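Local structure of glucose dehydrogenase (Serratia sp. FS14, 7CDY) at residues A[265-270]-A[294-299]; A[204-209]-A[283-288]; A[81-86]-A[91-96]. The protein belongs to the glucose/sorbosone dehydrogenase family, whose members are built on a beta-propeller fold, and carries a bound calcium ion. One frame throughout, in Å; residues are numbered along the deposited sequence. Where two conformers were deposited one is given.

Contact 1. Residues A[265-270]-A[294-299]; sequences PGLSGM and ALIRLT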
ATOM      1  N   PRO A 265       9.420  10.034  -8.014  1.00  9.55           N
ATOM      2  CA  PRO A 265       9.795   8.713  -8.541  1.00 10.18           C
ATOM      3  C   PRO A 265       8.599   7.823  -8.833  1.00  9.68           C
ATOM      4  O   PRO A 265       8.752   6.847  -9.585  1.00 10.48           O
ATOM      5  CB  PRO A 265      10.662   8.113  -7.422  1.00 11.42           C
ATOM      6  CG  PRO A 265      11.007   9.273  -6.502  1.00 12.60           C
ATOM      7  CD  PRO A 265       9.820  10.189  -6.604  1.00 10.20           C
ATOM      8  N   GLY A 266       7.424   8.130  -8.266  1.00  9.27           N
ATOM      9  CA  GLY A 266       6.273   7.254  -8.344  1.00 10.37           C
ATOM     10  C   GLY A 266       6.331   6.183  -7.272  1.00  9.34           C
ATOM     11  O   GLY A 266       6.368   4.993  -7.590  1.00  8.60           O
ATOM     12  N   LEU A 267       6.321   6.587  -5.999  1.00  9.18           N
ATOM     13  CA  LEU A 267       6.555   5.652  -4.902  1.00  8.71           C
ATOM     14  C   LEU A 267       5.478   4.578  -4.843  1.00  9.04           C
ATOM     15  O   LEU A 267       4.281   4.875  -4.880  1.00  9.22           O
ATOM     16  CB  LEU A 267       6.561   6.401  -3.572  1.00  9.15           C
ATOM     17  CG  LEU A 267       7.437   7.646  -3.446  1.00  8.26           C
ATOM     18  CD1 LEU A 267       7.275   8.226  -2.051  1.00 10.29           C
ATOM     19  CD2 LEU A 267       8.907   7.357  -3.758  1.00 10.02           C
ATOM     20  N   SER A 268       5.910   3.327  -4.704  1.00  8.97           N
ATOM     21  CA  SER A 268       4.983   2.203  -4.642  1.00  9.31           C
ATOM     22  C   SER A 268       5.646   1.058  -3.905  1.00  8.78           C
ATOM     23  O   SER A 268       6.734   0.617  -4.290  1.00  9.49           O
ATOM     24  CB  SER A 268       4.612   1.762  -6.057  1.00  9.05           C
ATOM     25  OG  SER A 268       3.566   0.813  -6.034  1.00  9.96           O
ATOM     26  N   GLY A 269       4.989   0.566  -2.856  1.00  9.12           N
ATOM     27  CA  GLY A 269       5.583  -0.505  -2.075  1.00  9.82           C
ATOM     28  C   GLY A 269       6.562   0.024  -1.048  1.00  9.24           C
ATOM     29  O   GLY A 269       7.245   1.030  -1.280  1.00  9.39           O
ATOM     30  N   MET A 270       6.629  -0.615   0.116  0.64 10.35           N
ATOM     31  CA  MET A 270       7.596  -0.188   1.116  0.64 11.67           C
ATOM     32  C   MET A 270       7.825  -1.312   2.110  0.64  9.36           C
ATOM     33  O   MET A 270       6.882  -1.992   2.520  0.64  9.99           O
ATOM     34  CB  MET A 270       7.198   1.121   1.829  0.64 17.83           C
ATOM     35  CG  MET A 270       6.173   0.972   2.939  0.64 16.33           C
ATOM     36  SD  MET A 270       5.647   2.527   3.726  0.64 11.23           S
ATOM     37  CE  MET A 270       7.145   3.084   4.528  0.64 20.18           C
ATOM     38  N   ALA A 294      12.924   1.937 -10.558  1.00 11.14           N
ATOM     39  CA  ALA A 294      14.062   1.714  -9.677  1.00 12.60           C
ATOM     40  C   ALA A 294      13.580   1.326  -8.287  1.00 10.83           C
ATOM     41  O   ALA A 294      12.382   1.332  -7.990  1.00 11.17           O
ATOM     42  CB  ALA A 294      14.971   2.949  -9.615  1.00 12.87           C
ATOM     43  N   LEU A 295      14.543   0.984  -7.442  1.00 10.44           N
ATOM     44  CA  LEU A 295      14.312   0.700  -6.036  1.00  9.47           C
ATOM     45  C   LEU A 295      15.062   1.734  -5.211  1.00 12.56           C
ATOM     46  O   LEU A 295      16.257   1.955  -5.431  1.00 12.40           O
ATOM     47  CB  LEU A 295      14.813  -0.703  -5.710  1.00 11.28           C
ATOM     48  CG  LEU A 295      14.664  -1.174  -4.263  1.00 10.77           C
ATOM     49  CD1 LEU A 295      13.188  -1.306  -3.878  1.00 11.82           C
ATOM     50  CD2 LEU A 295      15.385  -2.505  -4.087  1.00 14.81           C
ATOM     51  N   ILE A 296      14.361   2.380  -4.291  1.00 10.95           N
ATOM     52  CA  ILE A 296      14.923   3.415  -3.436  1.00  9.80           C
ATOM     53  C   ILE A 296      15.271   2.793  -2.096  1.00 11.35           C
ATOM     54  O   ILE A 296      14.464   2.051  -1.522  1.00 11.01           O
ATOM     55  CB  ILE A 296      13.912   4.559  -3.254  1.00 10.26           C
ATOM     56  CG1 ILE A 296      13.625   5.229  -4.595  1.00 12.06           C
ATOM     57  CG2 ILE A 296      14.406   5.554  -2.223  1.00 12.67           C
ATOM     58  CD1 ILE A 296      12.384   6.111  -4.578  1.00 13.84           C
ATOM     59  N   ARG A 297      16.464   3.091  -1.580  1.00 10.57           N
ATOM     60  CA  ARG A 297      16.847   2.673  -0.237  1.00 11.46           C
ATOM     61  C   ARG A 297      17.129   3.906   0.609  1.00 10.28           C
ATOM     62  O   ARG A 297      18.040   4.683   0.297  1.00 13.19           O
ATOM     63  CB  ARG A 297      18.081   1.772  -0.260  1.00 14.35           C
ATOM     64  CG  ARG A 297      18.459   1.282   1.132  1.00 14.78           C
ATOM     65  CD  ARG A 297      19.608   0.303   1.097  1.00 25.61           C
ATOM     66  NE  ARG A 297      20.882   0.970   0.893  1.00 21.93           N
ATOM     67  CZ  ARG A 297      21.728   1.275   1.871  1.00 31.29           C
ATOM     68  NH1 ARG A 297      21.428   0.981   3.127  1.00 32.16           N
ATOM     69  NH2 ARG A 297      22.874   1.881   1.592  1.00 30.77           N
ATOM     70  N   LEU A 298      16.357   4.088   1.679  1.00 11.17           N
ATOM     71  CA  LEU A 298      16.564   5.183   2.619  1.00 10.85           C
ATOM     72  C   LEU A 298      17.238   4.637   3.871  1.00 12.54           C
ATOM     73  O   LEU A 298      16.715   3.713   4.505  1.00 12.54           O
ATOM     74  CB  LEU A 298      15.235   5.836   2.995  1.00 11.28           C
ATOM     75  CG  LEU A 298      14.400   6.382   1.838  1.00 10.23           C
ATOM     76  CD1 LEU A 298      13.135   7.036   2.355  1.00 12.26           C
ATOM     77  CD2 LEU A 298      15.234   7.377   1.044  1.00 12.56           C
ATOM     78  N   THR A 299      18.385   5.207   4.236  1.00 11.63           N
ATOM     79  CA  THR A 299      19.034   4.847   5.490  1.00 12.85           C
ATOM     80  C   THR A 299      18.393   5.645   6.617  1.00 14.71           C
ATOM     81  O   THR A 299      18.222   6.860   6.499  1.00 13.63           O
ATOM     82  CB  THR A 299      20.525   5.172   5.397  1.00 15.42           C
ATOM     83  OG1 THR A 299      21.116   4.406   4.340  1.00 18.69           O
ATOM     84  CG2 THR A 299      21.231   4.843   6.708  1.00 17.23           C
TER
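Pro265 and Leu267 both converge on a single methyl group, CD1 of Ile296, and the whole contact between 265-270 and 294-299 is built on that convergence. It is purely apolar. The ring of Pro265 comes to Ile296 CD1 with its CB at 3.9 Å, and CG lies equally near. Leu267 uses one branch of its fork, CD2, which stands 3.8 Å from Ile296 CD1. Both side chains cross that of Ile296 at about a right angle, its terminal methyl meeting the side of the proline ring and one methyl of the leucine. The reach of Ile296 follows from its torsions: CG1 is turned opposite the carbonyl carbon, and a chi2 of 165° stretches CD1 outward.

Polar interactions act on the backbone beside this apolar cluster. Asp216 OD2 accepts hydrogen bonds from the successive amides of Gly266 and Leu267, fixing the entry into the strand. Gly266 itself takes a positive phi of 84°, a conformation easily reached by glycine.

The two segments are not adjacent in their sheet, the CA atoms of Leu267 and Ile296 being 8.8 Å apart. Strand 284-289 runs between strands 267-273 and 294-301, and Pro265 and Leu267 also touch its Ala289 and Ile287. Ile296 thus links first strand to third on one side of the four-stranded antiparallel sheet, with Arg310 of strand 304-311 packed against it on the outer strand.

Contact 2. Residues A[204-209]-A[283-288]; sequences AIWEHE and HSLFIG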
ATOM      1  N   ALA A 204       5.746   2.151  15.039  1.00 13.49           N
ATOM      2  CA  ALA A 204       4.888   3.130  14.382  1.00 11.65           C
ATOM      3  C   ALA A 204       4.595   2.724  12.944  1.00 10.76           C
ATOM      4  O   ALA A 204       5.470   2.221  12.231  1.00 12.69           O
ATOM      5  CB  ALA A 204       5.560   4.501  14.374  1.00 13.65           C
ATOM      6  N   ILE A 205       3.359   2.972  12.515  1.00 10.35           N
ATOM      7  CA  ILE A 205       3.002   2.868  11.102  1.00 10.14           C
ATOM      8  C   ILE A 205       3.593   4.043  10.334  1.00 10.84           C
ATOM      9  O   ILE A 205       3.420   5.206  10.720  1.00 11.35           O
ATOM     10  CB  ILE A 205       1.473   2.818  10.948  1.00 10.22           C
ATOM     11  CG1 ILE A 205       0.902   1.525  11.542  1.00 12.41           C
ATOM     12  CG2 ILE A 205       1.063   2.987   9.474  1.00 13.57           C
ATOM     13  CD1 ILE A 205       1.117   0.300  10.668  1.00 13.64           C
ATOM     14  N   TRP A 206       4.298   3.747   9.243  1.00 10.04           N
ATOM     15  CA  TRP A 206       4.753   4.743   8.282  1.00  9.83           C
ATOM     16  C   TRP A 206       3.983   4.561   6.978  1.00  9.94           C
ATOM     17  O   TRP A 206       3.472   3.473   6.675  1.00  9.75           O
ATOM     18  CB  TRP A 206       6.254   4.618   8.003  1.00 11.06           C
ATOM     19  CG  TRP A 206       7.182   4.967   9.153  1.00 10.31           C
ATOM     20  CD1 TRP A 206       6.923   4.887  10.499  1.00 13.91           C
ATOM     21  CD2 TRP A 206       8.541   5.407   9.032  1.00 10.40           C
ATOM     22  NE1 TRP A 206       8.043   5.280  11.213  1.00 12.65           N
ATOM     23  CE2 TRP A 206       9.045   5.601  10.332  1.00 11.23           C
ATOM     24  CE3 TRP A 206       9.375   5.666   7.941  1.00 10.83           C
ATOM     25  CZ2 TRP A 206      10.357   6.039  10.571  1.00 12.30           C
ATOM     26  CZ3 TRP A 206      10.679   6.102   8.179  1.00 12.71           C
ATOM     27  CH2 TRP A 206      11.152   6.280   9.483  1.00 12.40           C
ATOM     28  N   GLU A 207       3.925   5.637   6.193  1.00  9.56           N
ATOM     29  CA  GLU A 207       3.096   5.686   4.996  1.00  9.01           C
ATOM     30  C   GLU A 207       3.842   6.461   3.924  1.00  9.26           C
ATOM     31  O   GLU A 207       4.644   7.346   4.234  1.00 10.18           O
ATOM     32  CB  GLU A 207       1.747   6.360   5.320  1.00  9.41           C
ATOM     33  CG  GLU A 207       0.813   6.608   4.145  1.00 10.05           C
ATOM     34  CD  GLU A 207       0.920   8.005   3.556  1.00 11.11           C
ATOM     35  OE1 GLU A 207       1.885   8.739   3.860  1.00 12.87           O
ATOM     36  OE2 GLU A 207       0.028   8.350   2.749  1.00 10.05           O
ATOM     37  N   HIS A 208       3.570   6.147   2.658  1.00  8.19           N
ATOM     38  CA  HIS A 208       4.024   7.028   1.587  1.00  7.75           C
ATOM     39  C   HIS A 208       2.925   7.196   0.546  1.00  8.32           C
ATOM     40  O   HIS A 208       1.982   6.401   0.473  1.00  8.44           O
ATOM     41  CB  HIS A 208       5.420   6.675   1.029  1.00  8.48           C
ATOM     42  CG  HIS A 208       5.486   5.413   0.226  1.00  8.27           C
ATOM     43  ND1 HIS A 208       4.699   5.183  -0.883  1.00  8.40           N
ATOM     44  CD2 HIS A 208       6.319   4.348   0.325  1.00  9.14           C
ATOM     45  CE1 HIS A 208       5.024   4.014  -1.411  1.00  8.52           C
ATOM     46  NE2 HIS A 208       6.008   3.489  -0.702  1.00  9.43           N
ATOM     47  N   GLU A 209       3.042   8.256  -0.254  1.00  8.51           N
ATOM     48  CA  GLU A 209       1.977   8.569  -1.197  1.00  8.24           C
ATOM     49  C   GLU A 209       2.539   9.334  -2.384  1.00  8.36           C
ATOM     50  O   GLU A 209       3.544  10.038  -2.278  1.00  8.70           O
ATOM     51  CB  GLU A 209       0.846   9.379  -0.542  1.00  8.68           C
ATOM     52  CG  GLU A 209       1.311  10.652   0.150  1.00  8.76           C
ATOM     53  CD  GLU A 209       0.175  11.312   0.902  1.00  8.53           C
ATOM     54  OE1 GLU A 209      -0.406  12.290   0.394  1.00  9.55           O
ATOM     55  OE2 GLU A 209      -0.181  10.824   1.998  1.00 10.48           O
ATOM     56  N   HIS A 283      18.171  -1.388   9.178  1.00 15.08           N
ATOM     57  CA  HIS A 283      17.781  -0.007   9.451  1.00 16.12           C
ATOM     58  C   HIS A 283      17.632   0.829   8.179  1.00 16.54           C
ATOM     59  O   HIS A 283      17.759   2.052   8.212  1.00 17.25           O
ATOM     60  CB  HIS A 283      18.674   0.661  10.506  1.00 18.63           C
ATOM     61  CG  HIS A 283      18.614  -0.023  11.837  1.00 20.47           C
ATOM     62  ND1 HIS A 283      17.527   0.084  12.678  1.00 22.10           N
ATOM     63  CD2 HIS A 283      19.485  -0.860  12.449  1.00 24.20           C
ATOM     64  CE1 HIS A 283      17.741  -0.640  13.762  1.00 26.28           C
ATOM     65  NE2 HIS A 283      18.922  -1.221  13.649  1.00 25.39           N
ATOM     66  N   SER A 284      17.348   0.170   7.062  1.00 13.30           N
ATOM     67  CA  SER A 284      16.990   0.830   5.817  1.00 14.38           C
ATOM     68  C   SER A 284      15.517   0.589   5.509  1.00 12.02           C
ATOM     69  O   SER A 284      14.929  -0.413   5.932  1.00 13.69           O
ATOM     70  CB  SER A 284      17.850   0.329   4.651  1.00 16.71           C
ATOM     71  OG  SER A 284      19.163   0.865   4.714  1.00 21.17           O
ATOM     72  N   LEU A 285      14.941   1.520   4.748  1.00 13.11           N
ATOM     73  CA  LEU A 285      13.570   1.446   4.261  1.00 11.78           C
ATOM     74  C   LEU A 285      13.636   1.412   2.742  1.00 11.25           C
ATOM     75  O   LEU A 285      14.243   2.294   2.124  1.00 11.07           O
ATOM     76  CB  LEU A 285      12.788   2.673   4.733  1.00 13.14           C
ATOM     77  CG  LEU A 285      11.390   2.862   4.153  1.00 11.50           C
ATOM     78  CD1 LEU A 285      10.528   1.660   4.502  1.00 14.63           C
ATOM     79  CD2 LEU A 285      10.763   4.153   4.668  1.00 15.97           C
ATOM     80  N   PHE A 286      13.050   0.389   2.146  1.00  9.79           N
ATOM     81  CA  PHE A 286      13.067   0.219   0.701  1.00  8.91           C
ATOM     82  C   PHE A 286      11.706   0.580   0.113  1.00  9.02           C
ATOM     83  O   PHE A 286      10.662   0.180   0.644  1.00 10.61           O
ATOM     84  CB  PHE A 286      13.408  -1.232   0.359  1.00 12.61           C
ATOM     85  CG  PHE A 286      14.838  -1.588   0.622  1.00 11.20           C
ATOM     86  CD1 PHE A 286      15.248  -2.054   1.866  1.00 12.44           C
ATOM     87  CD2 PHE A 286      15.783  -1.441  -0.372  1.00 10.88           C
ATOM     88  CE1 PHE A 286      16.574  -2.379   2.103  1.00 16.03           C
ATOM     89  CE2 PHE A 286      17.109  -1.772  -0.153  1.00 14.70           C
ATOM     90  CZ  PHE A 286      17.501  -2.242   1.095  1.00 17.14           C
ATOM     91  N   ILE A 287      11.722   1.324  -0.997  1.00 10.09           N
ATOM     92  CA  ILE A 287      10.513   1.845  -1.627  1.00  9.89           C
ATOM     93  C   ILE A 287      10.629   1.665  -3.133  1.00  8.60           C
ATOM     94  O   ILE A 287      11.660   2.003  -3.717  1.00  9.44           O
ATOM     95  CB  ILE A 287      10.328   3.337  -1.285  1.00  8.99           C
ATOM     96  CG1 ILE A 287      10.098   3.519   0.226  1.00 10.01           C
ATOM     97  CG2 ILE A 287       9.196   3.951  -2.116  1.00 10.74           C
ATOM     98  CD1 ILE A 287      10.191   4.971   0.686  1.00 10.62           C
ATOM     99  N   GLY A 288       9.592   1.150  -3.782  1.00  8.71           N
ATOM    100  CA  GLY A 288       9.636   1.023  -5.227  1.00  9.74           C
ATOM    101  C   GLY A 288       9.376   2.350  -5.921  1.00  8.21           C
ATOM    102  O   GLY A 288       8.689   3.228  -5.400  1.00  9.30           O
TER
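Trp206 and His208 look across at Leu285 and Ile287 from strands of two different sheets, the register advancing in the same direction along both strands, with 8.9 Å between the CA atoms of His208 and Ile287. At the wider end, Leu285 offers one methyl, CD2, to the six-membered ring of Trp206: it lies 3.9 Å from CE3 and 4.0 Å from CZ3 of Trp206, approaching the indole obliquely. Trp206 is also met edge-to-face by Phe272.

The closer pair is His208 and Ile287, which lie alongside each other and point in opposite directions. Ile287 CG2 sits 3.5 Å from His208 NE2, while CD1 of Ile287 reaches His208 CD2 at 3.9 Å. With chi1 at 71°, CG of His208 stands between the backbone N and the carbonyl carbon, which brings the CD2-NE2 side of the ring to Ile287. His208 NE2 is hydrogen-bonded to the carbonyl O of Gly269, on the edge strand beside 284-289.

The same CD2-NE2 side of the ring that packs on Ile287 thus also carries the nitrogen bonded to Gly269 O, and a buried polar atom is satisfied within an apolar setting. Across 204-209 and 283-288 cohesion comes from dispersion, and that directional bond to Gly269 would limit rotation of the ring.

Contact 3. Residues A[81-86]-A[91-96]; sequences FAEPGE and GTAVGY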
ATOM      1  N   PHE A  81      -9.531  -4.125  -2.688  1.00  7.63           N
ATOM      2  CA  PHE A  81      -9.868  -4.103  -4.108  1.00  7.75           C
ATOM      3  C   PHE A  81     -10.729  -2.894  -4.421  1.00  9.10           C
ATOM      4  O   PHE A  81     -11.375  -2.318  -3.545  1.00  9.47           O
ATOM      5  CB  PHE A  81     -10.552  -5.401  -4.575  1.00  9.30           C
ATOM      6  CG  PHE A  81     -11.867  -5.726  -3.863  1.00  9.18           C
ATOM      7  CD1 PHE A  81     -11.875  -6.240  -2.568  1.00  9.94           C
ATOM      8  CD2 PHE A  81     -13.088  -5.559  -4.519  1.00  9.60           C
ATOM      9  CE1 PHE A  81     -13.079  -6.565  -1.934  1.00 10.21           C
ATOM     10  CE2 PHE A  81     -14.298  -5.886  -3.893  1.00  9.36           C
ATOM     11  CZ  PHE A  81     -14.286  -6.382  -2.603  1.00  9.62           C
ATOM     12  N   ALA A  82     -10.722  -2.506  -5.692  1.00  8.47           N
ATOM     13  CA  ALA A  82     -11.681  -1.520  -6.164  1.00 10.00           C
ATOM     14  C   ALA A  82     -13.002  -2.231  -6.418  1.00  9.43           C
ATOM     15  O   ALA A  82     -13.034  -3.277  -7.078  1.00  9.37           O
ATOM     16  CB  ALA A  82     -11.172  -0.886  -7.455  1.00  9.40           C
ATOM     17  N   GLU A  83     -14.087  -1.669  -5.888  1.00  9.25           N
ATOM     18  CA  GLU A  83     -15.402  -2.283  -5.943  1.00 10.58           C
ATOM     19  C   GLU A  83     -16.382  -1.339  -6.629  1.00 10.15           C
ATOM     20  O   GLU A  83     -16.489  -0.170  -6.227  1.00 11.25           O
ATOM     21  CB  GLU A  83     -15.888  -2.582  -4.524  1.00 11.57           C
ATOM     22  CG  GLU A  83     -17.269  -3.220  -4.472  1.00 13.26           C
ATOM     23  CD  GLU A  83     -17.819  -3.298  -3.062  1.00 12.58           C
ATOM     24  OE1 GLU A  83     -18.001  -2.231  -2.445  1.00 14.54           O
ATOM     25  OE2 GLU A  83     -18.054  -4.414  -2.557  1.00 15.21           O
ATOM     26  N   PRO A  84     -17.108  -1.794  -7.651  1.00 10.64           N
ATOM     27  CA  PRO A  84     -18.084  -0.925  -8.316  1.00 11.13           C
ATOM     28  C   PRO A  84     -19.228  -0.568  -7.388  1.00 13.32           C
ATOM     29  O   PRO A  84     -19.526  -1.258  -6.417  1.00 14.76           O
ATOM     30  CB  PRO A  84     -18.609  -1.768  -9.486  1.00 13.74           C
ATOM     31  CG  PRO A  84     -17.978  -3.080  -9.385  1.00 17.74           C
ATOM     32  CD  PRO A  84     -17.138  -3.174  -8.150  1.00 11.99           C
ATOM     33  N   GLY A  85     -19.886   0.525  -7.717  1.00 15.60           N
ATOM     34  CA  GLY A  85     -21.043   0.917  -6.948  1.00 17.70           C
ATOM     35  C   GLY A  85     -22.075   1.651  -7.758  1.00 24.16           C
ATOM     36  O   GLY A  85     -22.118   1.533  -8.986  1.00 24.53           O
ATOM     37  N   GLU A  86     -22.904   2.422  -7.062  1.00 33.49           N
ATOM     38  CA  GLU A  86     -23.969   3.181  -7.697  1.00 33.36           C
ATOM     39  C   GLU A  86     -23.394   4.265  -8.597  1.00 28.51           C
ATOM     40  O   GLU A  86     -22.296   4.785  -8.371  1.00 30.41           O
ATOM     41  CB  GLU A  86     -24.848   3.833  -6.631  1.00 39.68           C
ATOM     42  N   GLY A  91     -15.142   2.499  -5.384  1.00  9.25           N
ATOM     43  CA  GLY A  91     -14.358   2.855  -4.222  1.00 10.32           C
ATOM     44  C   GLY A  91     -13.659   1.626  -3.694  1.00  8.15           C
ATOM     45  O   GLY A  91     -13.964   0.498  -4.079  1.00  9.87           O
ATOM     46  N   THR A  92     -12.711   1.852  -2.796  1.00  8.40           N
ATOM     47  CA  THR A  92     -11.952   0.748  -2.232  1.00  8.61           C
ATOM     48  C   THR A  92     -12.790  -0.037  -1.227  1.00  9.26           C
ATOM     49  O   THR A  92     -13.613   0.528  -0.499  1.00 10.95           O
ATOM     50  CB  THR A  92     -10.702   1.308  -1.571  1.00  9.14           C
ATOM     51  OG1 THR A  92      -9.997   2.060  -2.561  1.00 11.27           O
ATOM     52  CG2 THR A  92      -9.800   0.198  -1.038  1.00 12.60           C
ATOM     53  N   ALA A  93     -12.597  -1.356  -1.206  1.00  7.84           N
ATOM     54  CA  ALA A  93     -13.222  -2.225  -0.221  1.00  8.58           C
ATOM     55  C   ALA A  93     -12.173  -3.175   0.330  1.00  8.61           C
ATOM     56  O   ALA A  93     -11.159  -3.451  -0.326  1.00  8.96           O
ATOM     57  CB  ALA A  93     -14.359  -3.037  -0.847  1.00 10.53           C
ATOM     58  N   VAL A  94     -12.405  -3.645   1.554  1.00  9.30           N
ATOM     59  CA  VAL A  94     -11.509  -4.572   2.233  1.00  9.11           C
ATOM     60  C   VAL A  94     -12.360  -5.699   2.801  1.00  8.16           C
ATOM     61  O   VAL A  94     -13.422  -5.443   3.393  1.00  8.99           O
ATOM     62  CB  VAL A  94     -10.714  -3.863   3.349  1.00  9.18           C
ATOM     63  CG1 VAL A  94      -9.807  -4.845   4.090  1.00 11.35           C
ATOM     64  CG2 VAL A  94      -9.894  -2.702   2.768  1.00 10.28           C
ATOM     65  N   GLY A  95     -11.920  -6.939   2.610  1.00  8.59           N
ATOM     66  CA  GLY A  95     -12.612  -8.073   3.187  1.00  9.57           C
ATOM     67  C   GLY A  95     -11.625  -9.156   3.560  1.00  8.85           C
ATOM     68  O   GLY A  95     -10.413  -9.000   3.394  1.00  9.96           O
ATOM     69  N   TYR A  96     -12.155 -10.278   4.046  1.00  8.81           N
ATOM     70  CA  TYR A  96     -11.306 -11.430   4.275  1.00  9.78           C
ATOM     71  C   TYR A  96     -12.078 -12.707   4.004  1.00 10.01           C
ATOM     72  O   TYR A  96     -13.312 -12.733   4.035  1.00 10.18           O
ATOM     73  CB  TYR A  96     -10.671 -11.444   5.672  1.00  9.53           C
ATOM     74  CG  TYR A  96     -11.614 -11.691   6.842  1.00  9.72           C
ATOM     75  CD1 TYR A  96     -12.097 -12.973   7.123  1.00  9.38           C
ATOM     76  CD2 TYR A  96     -11.965 -10.653   7.707  1.00 10.87           C
ATOM     77  CE1 TYR A  96     -12.936 -13.211   8.213  1.00 11.19           C
ATOM     78  CE2 TYR A  96     -12.807 -10.880   8.800  1.00 11.29           C
ATOM     79  CZ  TYR A  96     -13.276 -12.167   9.040  1.00 10.86           C
ATOM     80  OH  TYR A  96     -14.104 -12.415  10.115  1.00 12.23           O
TER
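Phe81 begins the pairing of 81-86 with 91-96 through a reciprocal pair of backbone bonds to Ala93: Phe81 N donates to Ala93 O at 2.9 Å, and Ala93 N returns a bond to Phe81 O at 2.8 Å. The aromatic ring then folds back over its partner. With chi1 at 60°, CG sits between the backbone N and carbonyl carbon, and Ala93 CB rests over one face, 4.0 Å from the centroid of the Phe81 ring and 22° off its normal, as a CH-pi contact displaced toward the rim. Phe109 and Val111 add further apolar neighbours to Phe81. The carbonyl O of Phe81 receives a second, weaker approach, from Thr92 CA at 3.4 Å.

Ala82 forms the non-hydrogen-bonded pair with Thr92, their side chains on the other face of the sheet. Here Thr92 OG1 is hydrogen-bonded to Phe125 O.

Glu83 restores the ladder with Gly91: Glu83 N donates to Gly91 O at 2.8 Å, and Gly91 N to Glu83 O at 3.1 Å. On the face it shares with Phe81 and Ala93, Glu83 CB packs 4.0 Å from Ala93 CB, and the extended chain carries its carboxylate past that methyl to salt bridges with Arg114 and Lys118.

Strands 81-84 and 91-96 cross strongly, their N-to-C directions 116° apart, yet the register is that of a regular antiparallel hairpin, strand 76-84 leading into 90-99. Antiparallel hairpins of this kind are the parts from which the up-and-down sheets of propeller blades are made, consistent with the beta-propeller clan of this protein.

Overall arrangement
All three contacts are largely buried, but they illustrate different levels of propeller construction. Contact 3 joins sequence neighbours within one sheet through a backbone ladder, and contains a partly exposed acidic residue. Contact 1 spans two strands of another sheet across the one between them, and contact 2 joins that intervening strand to a separate sheet; both rely on side chains alone. Contacts 1 and 2 share one sheet and touch directly: Ile296 N lies 2.8 Å from Ile287 O, a probable hydrogen bond. Contact 3 stands apart, on the opposite side of the chain's centre, its own centre about 27 Å from that of contact 1 and about 25 Å from that of contact 2.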